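GTPase-activating protein skywalker (Drosophila melanogaster, PDB 6R82) acts as a GTPase-activating protein for Rab35 that regulates synaptic vesicle protein turnover through endosomal sorting, and is represented here by its TLDc domain. Local coordinates at residues A[5-8]-A[9-13]; A[22-25]-A[26-29]; A[41-44]-A[45-48]; A[74-77]-A[78-81]. All coordinates share one frame; numbering follows the deposited sequence.

Interaction 1. Residues A[5-8]-A[9-13]; sequences FIKT and WTDRQ
K7 and D11, one helical turn apart in helix 5-11, form the ionic part of this local contact. The ammonium nitrogen K7 NZ lies 2.6 Å from D11 OD2, a hydrogen-bonded salt bridge in which the nitrogen meets the oxygen nearly along its C-O axis. K7 starts with CG anti to the backbone N (chi1 -166°) and then bends at its third and fourth torsions, which brings the ammonium back to the carboxylate oxygen; its methylenes pack against the same oxygen, with K7 CG 3.6 Å from D11 OD2.

The backbone bonds are those of an alpha helix. W9 N donates to F5 O at 2.9 Å, T10 N to I6 O at 2.9 Å and D11 N to K7 O at 3.0 Å. The turn weakens at its end, where R12 N reaches T8 O at 3.3 Å in a weak bond and R12 leaves helical geometry.

Side-chain hydroxyls also bind the backbone. T10 OG1 donates to I6 O at 2.7 Å from above the carbonyl plane, while T10 N comes from the opposite face, so two donors grip one oxygen. T8 OG1 is bonded instead to the carbonyl of N4. Past the helix end, Q13 NE2 donates to T10 O in the carbonyl plane, and Q13 CG lies over one face of the W9 ring, which also meets the ring of F16.

With no buried residue among those that touch, the contacts within this short helix are mainly polar: a lysine and an aspartate suit positions i and i+4 on an exposed helix, and a threonine can fold its hydroxyl back on the preceding turn.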
ATOM      1  N   PHE A   5      26.380  -7.913  -3.602  1.00 50.88           N
ATOM      2  CA  PHE A   5      25.298  -7.542  -4.519  1.00 43.62           C
ATOM      3  C   PHE A   5      24.332  -8.703  -4.756  1.00 39.80           C
ATOM      4  O   PHE A   5      23.113  -8.510  -4.754  1.00 41.61           O
ATOM      5  CB  PHE A   5      25.865  -7.050  -5.853  1.00 44.45           C
ATOM      6  CG  PHE A   5      26.369  -5.626  -5.823  1.00 47.72           C
ATOM      7  CD1 PHE A   5      26.403  -4.898  -4.631  1.00 48.20           C
ATOM      8  CD2 PHE A   5      26.823  -5.013  -6.996  1.00 48.97           C
ATOM      9  CE1 PHE A   5      26.876  -3.579  -4.604  1.00 53.73           C
ATOM     10  CE2 PHE A   5      27.303  -3.693  -6.981  1.00 50.71           C
ATOM     11  CZ  PHE A   5      27.327  -2.975  -5.785  1.00 53.37           C
ATOM     12  N   ILE A   6      24.855  -9.913  -4.962  1.00 38.45           N
ATOM     13  CA  ILE A   6      23.996 -11.043  -5.311  1.00 43.99           C
ATOM     14  C   ILE A   6      23.026 -11.359  -4.172  1.00 44.27           C
ATOM     15  O   ILE A   6      21.823 -11.547  -4.393  1.00 43.07           O
ATOM     16  CB  ILE A   6      24.846 -12.271  -5.689  1.00 44.33           C
ATOM     17  CG1 ILE A   6      25.753 -11.960  -6.899  1.00 45.31           C
ATOM     18  CG2 ILE A   6      23.958 -13.501  -5.939  1.00 43.39           C
ATOM     19  CD1 ILE A   6      25.039 -11.311  -8.087  1.00 40.02           C
ATOM     20  N   LYS A   7      23.537 -11.430  -2.936  1.00 44.31           N
ATOM     21  CA  LYS A   7      22.676 -11.748  -1.792  1.00 44.84           C
ATOM     22  C   LYS A   7      21.655 -10.646  -1.549  1.00 47.41           C
ATOM     23  O   LYS A   7      20.479 -10.927  -1.282  1.00 47.96           O
ATOM     24  CB  LYS A   7      23.526 -11.988  -0.536  1.00 50.06           C
ATOM     25  CG  LYS A   7      22.762 -12.645   0.625  1.00 60.20           C
ATOM     26  CD  LYS A   7      23.336 -12.261   2.000  1.00 65.74           C
ATOM     27  CE  LYS A   7      22.945 -10.829   2.430  1.00 69.85           C
ATOM     28  NZ  LYS A   7      21.556 -10.691   2.995  1.00 68.31           N
ATOM     29  N   THR A   8      22.080  -9.381  -1.661  1.00 46.28           N
ATOM     30  CA  THR A   8      21.155  -8.262  -1.497  1.00 45.19           C
ATOM     31  C   THR A   8      20.027  -8.335  -2.516  1.00 48.37           C
ATOM     32  O   THR A   8      18.845  -8.195  -2.164  1.00 43.92           O
ATOM     33  CB  THR A   8      21.910  -6.939  -1.621  1.00 44.37           C
ATOM     34  OG1 THR A   8      22.922  -6.878  -0.608  1.00 55.48           O
ATOM     35  CG2 THR A   8      20.966  -5.740  -1.492  1.00 45.89           C
ATOM     36  N   TRP A   9      20.375  -8.554  -3.794  1.00 43.35           N
ATOM     37  CA  TRP A   9      19.348  -8.679  -4.823  1.00 35.64           C
ATOM     38  C   TRP A   9      18.434  -9.858  -4.535  1.00 40.11           C
ATOM     39  O   TRP A   9      17.211  -9.745  -4.650  1.00 38.91           O
ATOM     40  CB  TRP A   9      19.963  -8.843  -6.223  1.00 36.95           C
ATOM     41  CG  TRP A   9      18.875  -8.917  -7.292  1.00 34.44           C
ATOM     42  CD1 TRP A   9      18.289  -7.860  -7.948  1.00 36.01           C
ATOM     43  CD2 TRP A   9      18.215 -10.097  -7.770  1.00 34.75           C
ATOM     44  NE1 TRP A   9      17.327  -8.319  -8.831  1.00 35.79           N
ATOM     45  CE2 TRP A   9      17.265  -9.688  -8.739  1.00 38.09           C
ATOM     46  CE3 TRP A   9      18.342 -11.464  -7.484  1.00 37.72           C
ATOM     47  CZ2 TRP A   9      16.452 -10.600  -9.421  1.00 39.94           C
ATOM     48  CZ3 TRP A   9      17.542 -12.369  -8.170  1.00 39.86           C
ATOM     49  CH2 TRP A   9      16.605 -11.933  -9.121  1.00 41.86           C
ATOM     50  N   THR A  10      19.012 -11.013  -4.184  1.00 42.88           N
ATOM     51  CA  THR A  10      18.190 -12.214  -4.010  1.00 45.64           C
ATOM     52  C   THR A  10      17.181 -12.043  -2.876  1.00 46.88           C
ATOM     53  O   THR A  10      16.023 -12.458  -2.997  1.00 49.78           O
ATOM     54  CB  THR A  10      19.073 -13.441  -3.749  1.00 50.29           C
ATOM     55  OG1 THR A  10      20.059 -13.568  -4.785  1.00 48.16           O
ATOM     56  CG2 THR A  10      18.216 -14.716  -3.710  1.00 50.95           C
ATOM     57  N   ASP A  11      17.595 -11.420  -1.774  1.00 51.20           N
ATOM     58  CA  ASP A  11      16.731 -11.309  -0.605  1.00 52.93           C
ATOM     59  C   ASP A  11      15.624 -10.284  -0.778  1.00 54.85           C
ATOM     60  O   ASP A  11      14.634 -10.338  -0.042  1.00 58.72           O
ATOM     61  CB  ASP A  11      17.559 -10.946   0.626  1.00 54.13           C
ATOM     62  CG  ASP A  11      18.485 -12.070   1.059  1.00 64.44           C
ATOM     63  OD1 ASP A  11      18.229 -13.245   0.684  1.00 63.18           O
ATOM     64  OD2 ASP A  11      19.466 -11.772   1.782  1.00 66.21           O
ATOM     65  N   ARG A  12      15.759  -9.366  -1.734  1.00 53.26           N
ATOM     66  CA  ARG A  12      14.834  -8.252  -1.906  1.00 49.62           C
ATOM     67  C   ARG A  12      14.438  -8.101  -3.358  1.00 47.50           C
ATOM     68  O   ARG A  12      14.374  -6.982  -3.881  1.00 48.19           O
ATOM     69  CB  ARG A  12      15.451  -6.943  -1.408  1.00 53.90           C
ATOM     70  CG  ARG A  12      16.023  -6.968  -0.010  1.00 57.82           C
ATOM     71  CD  ARG A  12      15.650  -5.688   0.718  1.00 59.77           C
ATOM     72  NE  ARG A  12      15.704  -5.804   2.177  1.00 67.42           N
ATOM     73  CZ  ARG A  12      14.728  -6.313   2.929  1.00 67.29           C
ATOM     74  NH1 ARG A  12      14.863  -6.368   4.252  1.00 66.17           N
ATOM     75  NH2 ARG A  12      13.615  -6.772   2.359  1.00 66.26           N
ATOM     76  N   GLN A  13      14.163  -9.222  -4.032  1.00 46.20           N
ATOM     77  CA  GLN A  13      13.921  -9.191  -5.472  1.00 42.34           C
ATOM     78  C   GLN A  13      12.733  -8.321  -5.833  1.00 48.95           C
ATOM     79  O   GLN A  13      12.735  -7.648  -6.873  1.00 47.53           O
ATOM     80  CB  GLN A  13      13.692 -10.608  -5.996  1.00 49.99           C
ATOM     81  CG  GLN A  13      14.909 -11.488  -5.892  1.00 51.31           C
ATOM     82  CD  GLN A  13      14.629 -12.908  -6.317  1.00 49.46           C
ATOM     83  OE1 GLN A  13      14.030 -13.145  -7.368  1.00 51.11           O
ATOM     84  NE2 GLN A  13      15.044 -13.865  -5.488  1.00 49.22           N
TER

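Interaction 2. Residues A[22-25]-A[26-29]; sequences LPVR and ITMY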
ATOM      1  N   LEU A  22       8.869   3.803  -8.817  1.00 44.96           N
ATOM      2  CA  LEU A  22       8.759   4.815  -7.776  1.00 39.77           C
ATOM      3  C   LEU A  22       8.970   6.201  -8.376  1.00 42.14           C
ATOM      4  O   LEU A  22       9.555   6.331  -9.455  1.00 42.85           O
ATOM      5  CB  LEU A  22       9.784   4.569  -6.671  1.00 35.53           C
ATOM      6  CG  LEU A  22       9.831   3.195  -6.002  1.00 43.96           C
ATOM      7  CD1 LEU A  22      11.080   3.086  -5.144  1.00 40.53           C
ATOM      8  CD2 LEU A  22       8.583   2.927  -5.166  1.00 43.69           C
ATOM      9  N   PRO A  23       8.493   7.256  -7.705  1.00 43.29           N
ATOM     10  CA  PRO A  23       8.841   8.615  -8.147  1.00 45.00           C
ATOM     11  C   PRO A  23      10.355   8.783  -8.191  1.00 43.96           C
ATOM     12  O   PRO A  23      11.085   8.264  -7.339  1.00 40.56           O
ATOM     13  CB  PRO A  23       8.198   9.515  -7.085  1.00 46.59           C
ATOM     14  CG  PRO A  23       7.065   8.670  -6.521  1.00 41.55           C
ATOM     15  CD  PRO A  23       7.595   7.268  -6.531  1.00 41.81           C
ATOM     16  N   VAL A  24      10.826   9.501  -9.209  1.00 42.86           N
ATOM     17  CA  VAL A  24      12.253   9.480  -9.522  1.00 38.22           C
ATOM     18  C   VAL A  24      13.083   9.956  -8.328  1.00 39.76           C
ATOM     19  O   VAL A  24      14.142   9.395  -8.039  1.00 40.11           O
ATOM     20  CB  VAL A  24      12.524  10.296 -10.806  1.00 43.56           C
ATOM     21  CG1 VAL A  24      12.071  11.754 -10.653  1.00 47.32           C
ATOM     22  CG2 VAL A  24      13.993  10.223 -11.194  1.00 49.86           C
ATOM     23  N   ARG A  25      12.602  10.957  -7.578  1.00 38.80           N
ATOM     24  CA  ARG A  25      13.410  11.444  -6.454  1.00 38.78           C
ATOM     25  C   ARG A  25      13.552  10.396  -5.355  1.00 40.07           C
ATOM     26  O   ARG A  25      14.537  10.419  -4.606  1.00 37.60           O
ATOM     27  CB  ARG A  25      12.821  12.728  -5.869  1.00 39.16           C
ATOM     28  CG  ARG A  25      11.588  12.526  -4.988  1.00 41.41           C
ATOM     29  CD  ARG A  25      10.856  13.862  -4.776  1.00 44.32           C
ATOM     30  NE  ARG A  25       9.740  13.722  -3.845  1.00 42.27           N
ATOM     31  CZ  ARG A  25       8.524  13.318  -4.192  1.00 48.45           C
ATOM     32  NH1 ARG A  25       8.247  13.024  -5.458  1.00 46.98           N
ATOM     33  NH2 ARG A  25       7.577  13.214  -3.271  1.00 47.88           N
ATOM     34  N   ILE A  26      12.585   9.483  -5.240  1.00 34.92           N
ATOM     35  CA  ILE A  26      12.607   8.481  -4.182  1.00 35.46           C
ATOM     36  C   ILE A  26      13.652   7.404  -4.458  1.00 38.38           C
ATOM     37  O   ILE A  26      14.177   6.790  -3.517  1.00 34.88           O
ATOM     38  CB  ILE A  26      11.197   7.873  -4.017  1.00 37.86           C
ATOM     39  CG1 ILE A  26      10.176   8.975  -3.709  1.00 39.65           C
ATOM     40  CG2 ILE A  26      11.171   6.844  -2.892  1.00 37.63           C
ATOM     41  CD1 ILE A  26      10.550   9.809  -2.512  1.00 40.12           C
ATOM     42  N   THR A  27      13.974   7.150  -5.742  1.00 38.43           N
ATOM     43  CA  THR A  27      14.924   6.095  -6.097  1.00 38.25           C
ATOM     44  C   THR A  27      16.328   6.345  -5.565  1.00 39.83           C
ATOM     45  O   THR A  27      17.152   5.418  -5.582  1.00 39.17           O
ATOM     46  CB  THR A  27      14.996   5.923  -7.616  1.00 40.24           C
ATOM     47  OG1 THR A  27      15.395   7.163  -8.214  1.00 40.74           O
ATOM     48  CG2 THR A  27      13.651   5.517  -8.166  1.00 40.34           C
ATOM     49  N   MET A  28      16.626   7.559  -5.096  1.00 39.02           N
ATOM     50  CA  MET A  28      17.944   7.873  -4.553  1.00 41.21           C
ATOM     51  C   MET A  28      18.049   7.612  -3.056  1.00 42.58           C
ATOM     52  O   MET A  28      19.115   7.834  -2.479  1.00 39.41           O
ATOM     53  CB  MET A  28      18.294   9.334  -4.849  1.00 42.97           C
ATOM     54  CG  MET A  28      18.547   9.592  -6.342  1.00 54.20           C
ATOM     55  SD  MET A  28      19.765   8.447  -7.084  1.00 65.82           S
ATOM     56  CE  MET A  28      21.304   9.103  -6.423  1.00 58.83           C
ATOM     57  N   TYR A  29      16.981   7.138  -2.417  1.00 38.05           N
ATOM     58  CA  TYR A  29      16.969   6.848  -0.988  1.00 38.60           C
ATOM     59  C   TYR A  29      17.109   5.342  -0.732  1.00 39.21           C
ATOM     60  O   TYR A  29      16.984   4.511  -1.639  1.00 40.88           O
ATOM     61  CB  TYR A  29      15.676   7.402  -0.358  1.00 35.82           C
ATOM     62  CG  TYR A  29      15.633   8.916  -0.362  1.00 36.94           C
ATOM     63  CD1 TYR A  29      16.181   9.640   0.683  1.00 44.26           C
ATOM     64  CD2 TYR A  29      15.060   9.619  -1.413  1.00 39.34           C
ATOM     65  CE1 TYR A  29      16.163  11.024   0.692  1.00 47.76           C
ATOM     66  CE2 TYR A  29      15.034  11.005  -1.418  1.00 44.78           C
ATOM     67  CZ  TYR A  29      15.590  11.699  -0.357  1.00 48.22           C
ATOM     68  OH  TYR A  29      15.571  13.065  -0.328  1.00 48.61           O
TER
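P23 and I26 meet through both backbone and side chain in the turn between helix 13-18 and strand 30-36. The hydrogen bonds come first. I26 N donates to P23 O at 2.9 Å, and T27 N to V24 O at 3.2 Å, each amide reaching the carbonyl three residues back; T27 N also has a weak bond to P23 O. T27 OG1 adds a second, shorter grip on V24 O, at 2.6 Å and only 15° from the carbonyl plane. Its first torsion (chi1 59°) sets the hydroxyl between the backbone N and the carbonyl carbon, facing back over the turn.

Apolar contacts form a second group. I26 runs alongside P23, with I26 CG1 3.9 Å from P23 CB, and L22 CD1 approaches I26 CG2 more loosely at 4.4 Å. The proline ring and the branched isoleucine together pack on Y72 of strand 68-73, while L22, I26 and Y29 touch F184 of strand 173-185.

R25 also lies beside I26 and points the same way. R25 CG is 3.8 Å from I26 CD1, and that methyl sits over one face of the guanidinium, toward its rim. The charged end has its main partner in E97, a salt bridge through R25 NH1. At the edge of the Y29 ring, near its plane, R25 O lies 3.3 Å from Y29 CE2.

The chemistry thus divides the turn: polar hydrogens close its backbone, aliphatic groups fasten it to the sheet, and the R25 chain lies against isoleucine through CG and its guanidinium face while NH1 carries the charge to a glutamate.

Interaction 3. Residues A[41-44]-A[45-48]; sequences GCSL and TTFY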
ATOM      1  N   GLY A  41       4.229  -9.180  14.979  1.00 54.06           N
ATOM      2  CA  GLY A  41       2.830  -9.223  15.321  1.00 55.66           C
ATOM      3  C   GLY A  41       2.005  -9.194  14.061  1.00 58.74           C
ATOM      4  O   GLY A  41       2.513  -9.102  12.937  1.00 59.65           O
ATOM      5  N   CYS A  42       0.706  -9.291  14.257  1.00 51.15           N
ATOM      6  CA  CYS A  42      -0.165  -9.358  13.099  1.00 53.86           C
ATOM      7  C   CYS A  42      -1.483  -8.683  13.491  1.00 58.87           C
ATOM      8  O   CYS A  42      -2.493  -9.338  13.772  1.00 58.15           O
ATOM      9  CB  CYS A  42      -0.365 -10.802  12.643  1.00 57.87           C
ATOM     10  SG  CYS A  42      -0.608 -10.970  10.877  1.00 63.62           S
ATOM     11  N   SER A  43      -1.460  -7.349  13.503  1.00 50.05           N
ATOM     12  CA  SER A  43      -2.631  -6.559  13.861  1.00 49.14           C
ATOM     13  C   SER A  43      -2.427  -5.126  13.390  1.00 49.85           C
ATOM     14  O   SER A  43      -1.292  -4.641  13.312  1.00 41.30           O
ATOM     15  CB  SER A  43      -2.875  -6.567  15.369  1.00 47.74           C
ATOM     16  OG  SER A  43      -1.779  -5.976  16.049  1.00 51.82           O
ATOM     17  N   LEU A  44      -3.542  -4.446  13.106  1.00 44.93           N
ATOM     18  CA  LEU A  44      -3.457  -3.039  12.743  1.00 46.51           C
ATOM     19  C   LEU A  44      -2.814  -2.232  13.858  1.00 44.22           C
ATOM     20  O   LEU A  44      -2.054  -1.303  13.586  1.00 42.66           O
ATOM     21  CB  LEU A  44      -4.841  -2.498  12.401  1.00 44.71           C
ATOM     22  CG  LEU A  44      -5.353  -3.007  11.054  1.00 44.12           C
ATOM     23  CD1 LEU A  44      -6.600  -2.261  10.653  1.00 45.72           C
ATOM     24  CD2 LEU A  44      -4.295  -2.871   9.963  1.00 42.91           C
ATOM     25  N   THR A  45      -3.061  -2.613  15.114  1.00 39.38           N
ATOM     26  CA  THR A  45      -2.499  -1.885  16.249  1.00 43.25           C
ATOM     27  C   THR A  45      -0.966  -1.896  16.235  1.00 46.31           C
ATOM     28  O   THR A  45      -0.326  -0.853  16.426  1.00 42.89           O
ATOM     29  CB  THR A  45      -3.033  -2.473  17.556  1.00 49.78           C
ATOM     30  OG1 THR A  45      -4.464  -2.343  17.587  1.00 52.49           O
ATOM     31  CG2 THR A  45      -2.428  -1.736  18.744  1.00 49.12           C
ATOM     32  N   THR A  46      -0.350  -3.064  16.017  1.00 43.57           N
ATOM     33  CA  THR A  46       1.111  -3.079  15.936  1.00 42.50           C
ATOM     34  C   THR A  46       1.603  -2.484  14.622  1.00 39.33           C
ATOM     35  O   THR A  46       2.682  -1.878  14.587  1.00 43.40           O
ATOM     36  CB  THR A  46       1.665  -4.498  16.122  1.00 47.67           C
ATOM     37  OG1 THR A  46       1.157  -5.367  15.102  1.00 51.76           O
ATOM     38  CG2 THR A  46       1.272  -5.044  17.491  1.00 49.06           C
ATOM     39  N   PHE A  47       0.828  -2.630  13.547  1.00 37.65           N
ATOM     40  CA  PHE A  47       1.151  -1.988  12.272  1.00 43.27           C
ATOM     41  C   PHE A  47       1.296  -0.469  12.433  1.00 42.86           C
ATOM     42  O   PHE A  47       2.298   0.120  12.002  1.00 38.05           O
ATOM     43  CB  PHE A  47       0.060  -2.343  11.254  1.00 39.23           C
ATOM     44  CG  PHE A  47       0.161  -1.619   9.929  1.00 38.12           C
ATOM     45  CD1 PHE A  47      -0.453  -0.392   9.740  1.00 38.36           C
ATOM     46  CD2 PHE A  47       0.807  -2.213   8.849  1.00 42.27           C
ATOM     47  CE1 PHE A  47      -0.387   0.259   8.517  1.00 41.92           C
ATOM     48  CE2 PHE A  47       0.873  -1.579   7.620  1.00 39.35           C
ATOM     49  CZ  PHE A  47       0.276  -0.337   7.452  1.00 43.61           C
ATOM     50  N   TYR A  48       0.296   0.183  13.047  1.00 37.56           N
ATOM     51  CA  TYR A  48       0.336   1.639  13.200  1.00 38.31           C
ATOM     52  C   TYR A  48       1.528   2.069  14.043  1.00 39.41           C
ATOM     53  O   TYR A  48       2.238   3.018  13.695  1.00 36.40           O
ATOM     54  CB  TYR A  48      -0.955   2.157  13.838  1.00 35.85           C
ATOM     55  CG  TYR A  48      -2.176   1.992  12.979  1.00 35.87           C
ATOM     56  CD1 TYR A  48      -2.135   2.261  11.619  1.00 35.69           C
ATOM     57  CD2 TYR A  48      -3.382   1.549  13.527  1.00 39.99           C
ATOM     58  CE1 TYR A  48      -3.255   2.097  10.817  1.00 38.34           C
ATOM     59  CE2 TYR A  48      -4.513   1.392  12.733  1.00 35.89           C
ATOM     60  CZ  TYR A  48      -4.445   1.653  11.392  1.00 38.55           C
ATOM     61  OH  TYR A  48      -5.563   1.489  10.612  1.00 40.06           O
TER
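L44 and Y48, a turn apart at the start of helix 44-51, make the tightly packed part of this contact. The two side chains lie obliquely across each other, with L44 CB 3.9 Å from Y48 CE2 and L44 CD1 3.9 Å from Y48 OH. The tyrosine ring also comes close to the backbone, obliquely: Y48 CD2 lies 3.1 Å from L44 O, the oxygen that accepts from Y48 N at 2.8 Å. With CG anti to the carbonyl carbon (chi1 -67°), the ring turns back beside L44 while its hydroxyl bonds to D132 O. A leucine in its place would probably leave the D132 carbonyl without this donor and R80 without the ring for its cation-pi contact. F47 is buried too, packing on I136, L179 and V181.

The more solvent-facing side carries S43, T45 and T46. There F47 N donates to S43 O at 2.9 Å. S43 OG comes within 3.2 Å of T46 N, and T46 OG1 within 3.1 Å of S43 O; small hydroxyl residues suit this place, being able to approach the helix's first amides and carbonyls. G41 has backbone angles that call for glycine, and a side chain there would press on T46 OG1.

S43 occupies the N-cap of helix 44-51, so this is a helix start with hydroxyls at its outer rim and a leucine, a phenylalanine and a tyrosine turned to the beta-rich body of the TLDc domain.

Interaction 4. Residues A[74-77]-A[78-81]; sequences SSRW and FERN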
ATOM      1  N   SER A  74       1.643   7.621  -0.502  1.00 35.92           N
ATOM      2  CA  SER A  74       2.316   8.913  -0.444  1.00 36.08           C
ATOM      3  C   SER A  74       2.429   9.488   0.973  1.00 38.66           C
ATOM      4  O   SER A  74       3.346  10.271   1.230  1.00 40.17           O
ATOM      5  CB  SER A  74       1.581   9.909  -1.336  1.00 37.98           C
ATOM      6  OG  SER A  74       0.235  10.027  -0.899  1.00 43.97           O
ATOM      7  N   SER A  75       1.534   9.140   1.903  1.00 37.15           N
ATOM      8  CA  SER A  75       1.391   9.920   3.131  1.00 36.94           C
ATOM      9  C   SER A  75       1.473   9.033   4.365  1.00 36.40           C
ATOM     10  O   SER A  75       1.238   7.821   4.299  1.00 36.45           O
ATOM     11  CB  SER A  75       0.058  10.686   3.137  1.00 38.60           C
ATOM     12  OG  SER A  75      -0.134  11.331   1.899  1.00 41.98           O
ATOM     13  N   ARG A  76       1.793   9.647   5.506  1.00 33.60           N
ATOM     14  CA  ARG A  76       1.902   8.854   6.725  1.00 35.47           C
ATOM     15  C   ARG A  76       0.533   8.347   7.169  1.00 35.48           C
ATOM     16  O   ARG A  76      -0.483   9.039   7.042  1.00 31.92           O
ATOM     17  CB  ARG A  76       2.584   9.640   7.846  1.00 36.01           C
ATOM     18  CG  ARG A  76       2.274  11.054   7.902  1.00 51.12           C
ATOM     19  CD  ARG A  76       3.204  11.821   8.825  1.00 37.71           C
ATOM     20  NE  ARG A  76       2.625  13.147   8.832  1.00 40.69           N
ATOM     21  CZ  ARG A  76       2.098  13.753   9.884  1.00 40.09           C
ATOM     22  NH1 ARG A  76       2.129  13.176  11.085  1.00 41.83           N
ATOM     23  NH2 ARG A  76       1.574  14.962   9.726  1.00 47.13           N
ATOM     24  N   TRP A  77       0.503   7.105   7.645  1.00 34.55           N
ATOM     25  CA  TRP A  77      -0.759   6.555   8.122  1.00 35.97           C
ATOM     26  C   TRP A  77      -1.248   7.299   9.356  1.00 34.19           C
ATOM     27  O   TRP A  77      -2.437   7.242   9.664  1.00 36.39           O
ATOM     28  CB  TRP A  77      -0.614   5.055   8.392  1.00 32.90           C
ATOM     29  CG  TRP A  77      -0.517   4.224   7.119  1.00 39.97           C
ATOM     30  CD1 TRP A  77       0.610   3.673   6.588  1.00 38.71           C
ATOM     31  CD2 TRP A  77      -1.592   3.862   6.237  1.00 38.60           C
ATOM     32  NE1 TRP A  77       0.308   3.000   5.431  1.00 40.41           N
ATOM     33  CE2 TRP A  77      -1.036   3.100   5.190  1.00 41.14           C
ATOM     34  CE3 TRP A  77      -2.968   4.119   6.227  1.00 38.04           C
ATOM     35  CZ2 TRP A  77      -1.810   2.568   4.142  1.00 43.64           C
ATOM     36  CZ3 TRP A  77      -3.739   3.604   5.173  1.00 44.22           C
ATOM     37  CH2 TRP A  77      -3.155   2.830   4.152  1.00 40.48           C
ATOM     38  N   PHE A  78      -0.353   8.013  10.051  1.00 34.80           N
ATOM     39  CA  PHE A  78      -0.750   8.897  11.141  1.00 35.62           C
ATOM     40  C   PHE A  78      -1.874   9.840  10.732  1.00 39.38           C
ATOM     41  O   PHE A  78      -2.686  10.230  11.575  1.00 35.45           O
ATOM     42  CB  PHE A  78       0.457   9.717  11.599  1.00 33.95           C
ATOM     43  CG  PHE A  78       0.196  10.613  12.794  1.00 34.47           C
ATOM     44  CD1 PHE A  78       0.356  10.126  14.084  1.00 35.59           C
ATOM     45  CD2 PHE A  78      -0.158  11.953  12.617  1.00 35.77           C
ATOM     46  CE1 PHE A  78       0.146  10.947  15.196  1.00 39.86           C
ATOM     47  CE2 PHE A  78      -0.371  12.787  13.711  1.00 41.43           C
ATOM     48  CZ  PHE A  78      -0.222  12.287  15.004  1.00 44.30           C
ATOM     49  N   GLU A  79      -1.928  10.229   9.458  1.00 34.79           N
ATOM     50  CA  GLU A  79      -2.931  11.191   9.010  1.00 36.97           C
ATOM     51  C   GLU A  79      -4.334  10.595   8.880  1.00 37.25           C
ATOM     52  O   GLU A  79      -5.257  11.326   8.529  1.00 34.75           O
ATOM     53  CB  GLU A  79      -2.495  11.812   7.674  1.00 34.52           C
ATOM     54  CG  GLU A  79      -1.287  12.769   7.852  1.00 39.57           C
ATOM     55  CD  GLU A  79      -0.818  13.422   6.546  1.00 51.54           C
ATOM     56  OE1 GLU A  79      -1.487  13.265   5.506  1.00 51.88           O
ATOM     57  OE2 GLU A  79       0.231  14.107   6.570  1.00 62.31           O
ATOM     58  N   ARG A  80      -4.522   9.307   9.180  1.00 37.24           N
ATOM     59  CA  ARG A  80      -5.850   8.710   9.082  1.00 36.54           C
ATOM     60  C   ARG A  80      -6.864   9.387  10.001  1.00 39.42           C
ATOM     61  O   ARG A  80      -8.072   9.248   9.770  1.00 41.98           O
ATOM     62  CB  ARG A  80      -5.772   7.216   9.401  1.00 34.01           C
ATOM     63  CG  ARG A  80      -5.335   6.944  10.835  1.00 33.55           C
ATOM     64  CD  ARG A  80      -4.981   5.486  11.068  1.00 31.21           C
ATOM     65  NE  ARG A  80      -4.676   5.229  12.480  1.00 31.18           N
ATOM     66  CZ  ARG A  80      -3.482   5.404  13.048  1.00 37.64           C
ATOM     67  NH1 ARG A  80      -2.430   5.847  12.332  1.00 32.11           N
ATOM     68  NH2 ARG A  80      -3.331   5.149  14.338  1.00 34.31           N
ATOM     69  N   ASN A  81      -6.407  10.114  11.032  1.00 36.26           N
ATOM     70  CA  ASN A  81      -7.285  10.673  12.054  1.00 41.79           C
ATOM     71  C   ASN A  81      -7.467  12.178  11.920  1.00 42.45           C
ATOM     72  O   ASN A  81      -8.069  12.794  12.800  1.00 40.83           O
ATOM     73  CB  ASN A  81      -6.764  10.336  13.453  1.00 39.24           C
ATOM     74  CG  ASN A  81      -6.970   8.884  13.808  1.00 37.94           C
ATOM     75  OD1 ASN A  81      -8.041   8.334  13.566  1.00 41.32           O
ATOM     76  ND2 ASN A  81      -5.949   8.251  14.393  1.00 35.24           N
TER
HETATM   77  O   HOH W   1       0.726  16.978   7.604  1.00 54.76           O
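R76 and E79 meet in the loop between strands 68-73 and 99-104, and the arginine can be followed outward. R76 CB sits 4.0 Å from F78 N, and R76 CG lies 4.0 Å from E79 CG. The chain then runs extended to R76 NE, which forms a long salt bridge of 3.4 Å with E79 OE2, the guanidinium and carboxylate planes being 85° apart; E79 CG lies over one guanidinium face. R76 NH2 donates to a water that in turn donates to E79 OE2. R76 NH1 comes within 3.0 Å of F78 CD2, the guanidinium and ring nearly parallel at 16°, and its hydrogen-bond partner is Q53. A chi1 of 36°, with CG between the backbone N and the carbonyl carbon, lays the chain beside F78 and across E79. A methionine in its place would probably leave E79 without its cationic mate and Q53 OE1 without its donor.

The backbone is gripped separately. E79 N donates to R76 O at 3.1 Å, and W77 O accepts from R80 N and, on the opposite face of its plane, from R80 NH1, both at 3.0 Å. R80 NH1 is also salt-bridged to E52. The broad W77 indole is buried against M129, A131, I136 and I138.

Two successive bonds from an amide to the carbonyl three residues earlier mark a short 3-10 segment, by which the loop lays one tryptophan on the sheet of the TLDc domain and turns its arginines toward helix 44-51 and the residues that follow it.

In the fold
All four are local contacts within the TLDc domain, yet their surroundings differ. Interaction 1 is pure surface, its centre about 22 Å from that of the chain, and relies on polar and ionic bonds. Interaction 2 is partly buried and adds aliphatic packing on strands 68-73 and 173-185. Interactions 3 and 4 are also partly buried and alone touch each other: the Y48 ring makes a cation-pi contact with R80, and F47 meets W77 edge-to-face, joining helix 44-51 to the 3-10 segment over strand 135-138. Salt bridges within the segments occur in interactions 1 and 4, whereas aromatic residues carry the join between 3 and 4.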